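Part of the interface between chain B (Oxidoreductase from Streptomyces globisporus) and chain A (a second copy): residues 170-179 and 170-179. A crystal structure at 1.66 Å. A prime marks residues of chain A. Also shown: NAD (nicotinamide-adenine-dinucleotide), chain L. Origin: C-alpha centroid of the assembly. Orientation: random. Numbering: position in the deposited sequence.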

# COMPACT_ATOMS: atom_id res chain seq x y z
N GLY B 170 -12.14 7.40 0.35
CA GLY B 170 -13.06 6.97 -0.70
C GLY B 170 -13.22 7.97 -1.84
O GLY B 170 -14.15 7.85 -2.64
N ARG B 171 -12.32 8.95 -1.92
CA ARG B 171 -12.39 9.98 -2.95
C ARG B 171 -11.05 10.09 -3.67
O ARG B 171 -10.01 9.82 -3.08
CB ARG B 171 -12.71 11.35 -2.35
CG ARG B 171 -14.06 11.48 -1.67
CD ARG B 171 -14.41 12.94 -1.44
NE ARG B 171 -13.34 13.67 -0.77
CZ ARG B 171 -13.37 14.05 0.51
NH1 ARG B 171 -14.43 13.79 1.26
NH2 ARG B 171 -12.34 14.72 1.03
N PHE B 172 -11.08 10.51 -4.92
CA PHE B 172 -9.82 10.80 -5.60
C PHE B 172 -9.34 12.19 -5.20
O PHE B 172 -10.15 13.11 -5.04
CB PHE B 172 -10.00 10.71 -7.11
CG PHE B 172 -10.31 9.32 -7.60
CD1 PHE B 172 -9.61 8.22 -7.12
CD2 PHE B 172 -11.33 9.12 -8.53
CE1 PHE B 172 -9.91 6.94 -7.56
CE2 PHE B 172 -11.63 7.84 -8.98
CZ PHE B 172 -10.93 6.75 -8.50
N ARG B 173 -8.03 12.34 -5.02
CA ARG B 173 -7.46 13.57 -4.49
C ARG B 173 -6.20 13.90 -5.27
O ARG B 173 -5.72 13.08 -6.07
CB ARG B 173 -7.12 13.39 -3.01
CG ARG B 173 -8.33 13.09 -2.11
CD ARG B 173 -9.23 14.31 -1.92
NE ARG B 173 -8.51 15.43 -1.33
CZ ARG B 173 -8.23 15.54 -0.03
NH1 ARG B 173 -8.65 14.62 0.83
NH2 ARG B 173 -7.56 16.59 0.42
N ARG B 174 -5.65 15.09 -5.05
CA ARG B 174 -4.37 15.40 -5.67
C ARG B 174 -3.39 16.04 -4.70
O ARG B 174 -3.76 16.44 -3.59
CB ARG B 174 -4.55 16.27 -6.92
CG ARG B 174 -5.23 17.59 -6.70
CD ARG B 174 -5.28 18.38 -8.01
NE ARG B 174 -5.92 17.63 -9.08
CZ ARG B 174 -5.33 17.30 -10.23
NH1 ARG B 174 -6.00 16.61 -11.15
NH2 ARG B 174 -4.07 17.65 -10.48
N PHE B 175 -2.13 16.08 -5.10
CA PHE B 175 -1.08 16.65 -4.27
C PHE B 175 -1.12 18.16 -4.24
O PHE B 175 -1.49 18.81 -5.22
CB PHE B 175 0.29 16.29 -4.84
CG PHE B 175 0.71 14.87 -4.60
CD1 PHE B 175 1.25 14.49 -3.38
CD2 PHE B 175 0.63 13.93 -5.62
CE1 PHE B 175 1.67 13.19 -3.16
CE2 PHE B 175 1.04 12.62 -5.41
CZ PHE B 175 1.57 12.25 -4.18
N ALA B 176 -0.67 18.72 -3.12
CA ALA B 176 -0.29 20.12 -3.05
C ALA B 176 1.12 20.19 -3.59
O ALA B 176 1.89 19.26 -3.39
CB ALA B 176 -0.30 20.59 -1.61
N PRO B 177 1.47 21.28 -4.28
CA PRO B 177 2.85 21.50 -4.74
C PRO B 177 3.87 21.24 -3.64
O PRO B 177 3.60 21.58 -2.48
CB PRO B 177 2.85 22.98 -5.11
CG PRO B 177 1.44 23.24 -5.57
CD PRO B 177 0.55 22.33 -4.76
N ASP B 178 5.00 20.63 -3.97
CA ASP B 178 6.02 20.32 -2.97
C ASP B 178 6.56 21.64 -2.42
O ASP B 178 7.11 22.45 -3.17
CB ASP B 178 7.15 19.49 -3.58
CG ASP B 178 8.08 18.89 -2.53
OD1 ASP B 178 8.04 19.32 -1.36
OD2 ASP B 178 8.87 17.99 -2.89
N ALA B 179 6.40 21.85 -1.11
CA ALA B 179 6.88 23.06 -0.46
C ALA B 179 8.39 23.21 -0.60
O ALA B 179 8.92 24.32 -0.62
CB ALA B 179 6.48 23.07 1.01
PA NAD L . -14.75 3.10 -0.43
O1A NAD L . -14.95 2.20 -1.64
O2A NAD L . -15.09 4.52 -0.84
O5B NAD L . -13.23 3.04 -0.02
C5B NAD L . -12.79 3.02 1.29
C4B NAD L . -11.75 2.05 1.65
O4B NAD L . -12.31 0.77 1.68
C3B NAD L . -10.68 2.00 0.64
O3B NAD L . -9.45 1.78 1.28
C2B NAD L . -11.01 0.85 -0.19
O2B NAD L . -9.90 0.36 -0.83
C1B NAD L . -11.53 -0.08 0.80
N9A NAD L . -12.42 -1.13 0.29
C8A NAD L . -13.61 -0.98 -0.34
N7A NAD L . -14.11 -2.18 -0.65
C5A NAD L . -13.24 -3.10 -0.20
C6A NAD L . -13.20 -4.49 -0.22
N6A NAD L . -14.23 -5.21 -0.79
N1A NAD L . -12.14 -5.12 0.35
C2A NAD L . -11.12 -4.46 0.92
N3A NAD L . -11.14 -3.12 0.94
C4A NAD L . -12.17 -2.44 0.40
O3 NAD L . -15.71 2.69 0.76
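Chain A, residues 170-179: GRFRRFAPDA

The same ten residues meet themselves here, and at the centre the two backbones come so close that Ala176 N and Ala176′ N lie 3.4 Å apart, two donors that cannot bond to each other. Each is instead satisfied by a carbonyl across the contact: Ala176 N donates to Arg174′ O at 2.9 Å, and Ala176′ N donates to Arg174 O, also at 2.9 Å. This reciprocal pair makes a single beta bridge at Phe175 and Phe175′, whose CA atoms are 4.6 Å apart. Chain A is extended in this stretch, as chain B is, with a strand around 171-173 leading into loop. Measured from CA 171 to CA 178, the two directions differ by 135°, so chain A runs broadly against chain B, and Arg173′ comes opposite Asp178 just as Asp178′ comes opposite Arg173.

The first rule is to use one arginine for several jobs. With chi1, chi2 and chi3 all m, Arg173 folds its guanidinium flat on the Phe175′ ring, centres 4.5 Å apart and planes at 23°, while Asp178′ CB covers the opposite face. At its edge, Arg173 NH2 donates to Ala176′ O at 2.8 Å. Arg173′ does nearly the same, its NH2 reaching Ala176 O at 2.9 Å and its CZ lying 4.6 Å from the centroid of the Phe175 ring, off-centre.

The second rule is to let water tie the arginine side chain to both backbones. Water 3 accepts from Arg173 NE and Arg174 N and donates to Ala176′ O; water 2 does the same for Arg173′, Arg174′ and Ala176.

Symmetry loosens at Arg171 and Asp178. Asp178 OD2 makes a long salt bridge to Arg171′ NE at 3.7 Å, resting on charge alone, whereas the Arg171 and Asp178′ side chains are modelled too close to yield a reliable distance.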

# COMPACT_ATOMS: atom_id res chain seq x y z
N GLY A 170 10.03 9.56 -2.61
CA GLY A 170 11.02 9.61 -1.55
C GLY A 170 10.92 10.84 -0.67
O GLY A 170 11.82 11.12 0.13
N ARG A 171 9.81 11.58 -0.79
CA ARG A 171 9.62 12.82 -0.04
C ARG A 171 8.30 12.82 0.69
O ARG A 171 7.35 12.17 0.26
CB ARG A 171 9.60 14.03 -0.98
CG ARG A 171 10.84 14.26 -1.79
CD ARG A 171 10.64 15.47 -2.68
NE ARG A 171 11.79 15.74 -3.54
CZ ARG A 171 12.89 16.35 -3.13
NH1 ARG A 171 13.89 16.57 -3.98
NH2 ARG A 171 13.00 16.75 -1.87
N PHE A 172 8.23 13.57 1.78
CA PHE A 172 6.95 13.76 2.44
C PHE A 172 6.18 14.84 1.69
O PHE A 172 6.77 15.83 1.23
CB PHE A 172 7.13 14.12 3.91
CG PHE A 172 7.71 12.99 4.74
CD1 PHE A 172 7.22 11.70 4.63
CD2 PHE A 172 8.77 13.24 5.61
CE1 PHE A 172 7.76 10.67 5.39
CE2 PHE A 172 9.30 12.21 6.38
CZ PHE A 172 8.80 10.93 6.26
N ARG A 173 4.88 14.64 1.51
CA ARG A 173 4.07 15.55 0.70
C ARG A 173 2.75 15.80 1.43
O ARG A 173 2.47 15.15 2.43
CB ARG A 173 3.80 14.92 -0.68
CG ARG A 173 5.03 14.72 -1.55
CD ARG A 173 5.61 16.05 -2.02
NE ARG A 173 4.65 16.81 -2.82
CZ ARG A 173 4.50 16.67 -4.14
NH1 ARG A 173 5.25 15.80 -4.80
NH2 ARG A 173 3.61 17.41 -4.79
N ARG A 174 1.97 16.75 0.93
CA ARG A 174 0.66 17.10 1.49
C ARG A 174 -0.43 17.03 0.43
O ARG A 174 -0.16 17.20 -0.76
CB ARG A 174 0.70 18.54 2.01
CG ARG A 174 0.93 18.70 3.49
CD ARG A 174 0.80 20.17 3.90
NE ARG A 174 0.36 20.29 5.29
CZ ARG A 174 1.17 20.14 6.34
NH1 ARG A 174 2.45 19.87 6.16
NH2 ARG A 174 0.69 20.26 7.56
N PHE A 175 -1.67 16.82 0.87
CA PHE A 175 -2.83 16.91 -0.02
C PHE A 175 -3.15 18.35 -0.38
O PHE A 175 -2.98 19.26 0.45
CB PHE A 175 -4.10 16.40 0.67
CG PHE A 175 -4.21 14.89 0.78
CD1 PHE A 175 -4.58 14.12 -0.32
CD2 PHE A 175 -4.05 14.27 2.01
CE1 PHE A 175 -4.73 12.74 -0.20
CE2 PHE A 175 -4.19 12.88 2.14
CZ PHE A 175 -4.53 12.13 1.04
N ALA A 176 -3.67 18.57 -1.58
CA ALA A 176 -4.42 19.78 -1.88
C ALA A 176 -5.80 19.54 -1.29
O ALA A 176 -6.31 18.43 -1.35
CB ALA A 176 -4.52 19.98 -3.38
N PRO A 177 -6.39 20.58 -0.68
CA PRO A 177 -7.76 20.43 -0.15
C PRO A 177 -8.72 19.95 -1.23
O PRO A 177 -8.54 20.28 -2.41
CB PRO A 177 -8.11 21.86 0.27
CG PRO A 177 -6.79 22.50 0.58
CD PRO A 177 -5.83 21.91 -0.42
N ASP A 178 -9.72 19.16 -0.85
CA ASP A 178 -10.63 18.58 -1.85
C ASP A 178 -11.40 19.66 -2.60
O ASP A 178 -12.15 20.42 -2.00
CB ASP A 178 -11.61 17.61 -1.19
CG ASP A 178 -12.27 16.67 -2.20
OD1 ASP A 178 -12.15 16.91 -3.43
OD2 ASP A 178 -12.89 15.68 -1.77
N ALA A 179 -11.20 19.70 -3.92
CA ALA A 179 -11.83 20.71 -4.78
C ALA A 179 -13.31 20.41 -5.07
O ALA A 179 -13.97 21.16 -5.79
CB ALA A 179 -11.05 20.86 -6.08
O HOH W 1 8.87 17.62 0.59
O HOH W 2 3.22 18.40 -1.07
O HOH W 3 -7.27 16.91 -3.43